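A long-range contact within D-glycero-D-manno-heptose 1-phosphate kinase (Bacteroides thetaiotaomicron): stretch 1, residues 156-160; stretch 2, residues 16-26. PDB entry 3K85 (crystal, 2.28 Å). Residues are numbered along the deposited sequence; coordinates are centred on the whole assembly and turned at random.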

# COMPACT_ATOMS: atom_id res chain seq x y z
N GLY A 156 -5.62 -26.43 -4.14
CA GLY A 156 -5.06 -25.38 -3.30
C GLY A 156 -5.80 -24.05 -3.33
O GLY A 156 -6.79 -23.90 -4.06
N GLY A 157 -5.31 -23.09 -2.55
CA GLY A 157 -5.92 -21.77 -2.48
C GLY A 157 -5.54 -20.81 -3.60
O GLY A 157 -5.17 -21.23 -4.70
N LYS A 158 -5.62 -19.51 -3.33
CA LYS A 158 -5.31 -18.53 -4.36
C LYS A 158 -4.25 -17.53 -3.94
O LYS A 158 -3.61 -16.90 -4.79
CB LYS A 158 -6.58 -17.76 -4.74
CG LYS A 158 -7.82 -18.64 -4.97
CD LYS A 158 -9.07 -17.79 -5.13
CE LYS A 158 -10.35 -18.64 -5.19
NZ LYS A 158 -10.69 -19.29 -3.88
N GLN A 159 -4.04 -17.38 -2.65
CA GLN A 159 -3.08 -16.40 -2.17
C GLN A 159 -1.68 -16.51 -2.79
O GLN A 159 -1.07 -15.48 -3.12
CB GLN A 159 -2.99 -16.44 -0.64
CG GLN A 159 -2.32 -17.66 -0.04
CD GLN A 159 -1.94 -17.43 1.40
OE1 GLN A 159 -1.33 -16.42 1.74
NE2 GLN A 159 -2.30 -18.37 2.27
N ASP A 160 -1.19 -17.74 -2.98
CA ASP A 160 0.13 -17.99 -3.55
C ASP A 160 0.38 -17.39 -4.92
O ASP A 160 1.42 -16.76 -5.15
CB ASP A 160 0.41 -19.50 -3.63
CG ASP A 160 0.42 -20.16 -2.27
OD1 ASP A 160 0.21 -19.46 -1.26
OD2 ASP A 160 0.64 -21.39 -2.23
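Stretch 2 (16-26) GGGSDVSPYSD

Stretch 2 meets stretch 1 as a loop folded over the start of a helix, and the nearest CA atoms are those of Gly 157 and Val 21, 4.3 Å apart. Residues 18 to 21 form a type I beta turn, closed by Val 21 N to Gly 18 O at 3.1 Å; beyond it the chain passes through a cis peptide bond before Pro 23 and enters a helix.

Asp 20 buries the most surface. Its side chain points toward stretch 1, where Asp 20 OD2 accepts hydrogen bonds from Lys 158 N (2.9 Å) and Gln 159 N (3.2 Å, nearly linear). Lys 158 is the N-cap residue, so these amides lie at the helix start; backbone NH groups there have no partner in an earlier turn, and a negatively charged carboxylate oxygen is a good acceptor for them. The other oxygen, Asp 20 OD1, accepts a bond from Gly 18 N at 3.0 Å, tying the side chain to its own turn. Gly 157 lets the carboxylate in: Gly 157 CA lies 3.3 Å from Asp 20 OD2, and a CB there would clash with that oxygen.

Lys 158 covers nearly as much. Its long chain reaches along stretch 2 so that Lys 158 NZ can donate to Asp 20 O (a very short 2.4 Å), Ser 25 OG (2.6 Å) and Ser 22 OG (3.0 Å). Gln 159 adds packing, with Gln 159 CG 3.6 Å from Asp 20 OD2.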

# COMPACT_ATOMS: atom_id res chain seq x y z
N GLY A 16 -4.98 -15.26 7.90
CA GLY A 16 -6.14 -15.53 7.06
C GLY A 16 -5.97 -16.76 6.21
O GLY A 16 -6.86 -17.10 5.42
N GLY A 17 -4.85 -17.44 6.37
CA GLY A 17 -4.59 -18.63 5.58
C GLY A 17 -5.74 -19.61 5.59
O GLY A 17 -6.14 -20.11 6.64
N GLY A 18 -6.29 -19.89 4.42
CA GLY A 18 -7.38 -20.84 4.33
C GLY A 18 -8.66 -20.20 3.83
O GLY A 18 -9.43 -20.83 3.11
N SER A 19 -8.87 -18.94 4.20
CA SER A 19 -10.07 -18.21 3.80
C SER A 19 -10.08 -17.98 2.30
O SER A 19 -11.09 -17.56 1.74
CB SER A 19 -10.16 -16.87 4.53
OG SER A 19 -9.16 -15.96 4.09
N ASP A 20 -8.95 -18.25 1.66
CA ASP A 20 -8.83 -18.06 0.22
C ASP A 20 -9.24 -19.27 -0.60
O ASP A 20 -9.38 -19.18 -1.82
CB ASP A 20 -7.38 -17.70 -0.13
CG ASP A 20 -6.39 -18.75 0.36
OD1 ASP A 20 -6.42 -19.08 1.56
OD2 ASP A 20 -5.57 -19.23 -0.47
N VAL A 21 -9.44 -20.39 0.07
CA VAL A 21 -9.81 -21.63 -0.59
C VAL A 21 -11.30 -21.75 -0.89
O VAL A 21 -12.14 -21.41 -0.05
CB VAL A 21 -9.41 -22.84 0.28
CG1 VAL A 21 -9.84 -24.13 -0.39
CG2 VAL A 21 -7.90 -22.82 0.53
N SER A 22 -11.62 -22.24 -2.08
CA SER A 22 -13.02 -22.44 -2.46
C SER A 22 -13.47 -23.77 -1.84
O SER A 22 -12.66 -24.68 -1.64
CB SER A 22 -13.18 -22.51 -3.98
OG SER A 22 -12.87 -21.28 -4.61
N PRO A 23 -14.77 -23.91 -1.55
CA PRO A 23 -15.79 -22.89 -1.77
C PRO A 23 -15.85 -21.81 -0.70
O PRO A 23 -16.53 -20.80 -0.88
CB PRO A 23 -17.08 -23.70 -1.82
CG PRO A 23 -16.81 -24.74 -0.76
CD PRO A 23 -15.38 -25.17 -1.08
N TYR A 24 -15.16 -22.00 0.42
CA TYR A 24 -15.21 -21.01 1.49
C TYR A 24 -15.02 -19.57 1.01
O TYR A 24 -15.73 -18.67 1.46
CB TYR A 24 -14.20 -21.30 2.60
CG TYR A 24 -14.33 -20.33 3.76
CD1 TYR A 24 -15.08 -20.65 4.90
CD2 TYR A 24 -13.81 -19.03 3.67
CE1 TYR A 24 -15.30 -19.72 5.91
CE2 TYR A 24 -14.03 -18.09 4.67
CZ TYR A 24 -14.77 -18.44 5.79
OH TYR A 24 -14.98 -17.49 6.77
N SER A 25 -14.06 -19.33 0.12
CA SER A 25 -13.84 -17.97 -0.35
C SER A 25 -15.04 -17.45 -1.14
O SER A 25 -15.40 -16.28 -1.05
CB SER A 25 -12.57 -17.89 -1.23
OG SER A 25 -12.74 -18.48 -2.50
N ASP A 26 -15.67 -18.35 -1.89
CA ASP A 26 -16.82 -17.98 -2.72
C ASP A 26 -18.13 -17.78 -1.95
O ASP A 26 -18.96 -16.95 -2.31
CB ASP A 26 -17.00 -19.03 -3.81
CG ASP A 26 -15.75 -19.21 -4.65
OD1 ASP A 26 -15.20 -18.18 -5.09
OD2 ASP A 26 -15.32 -20.36 -4.87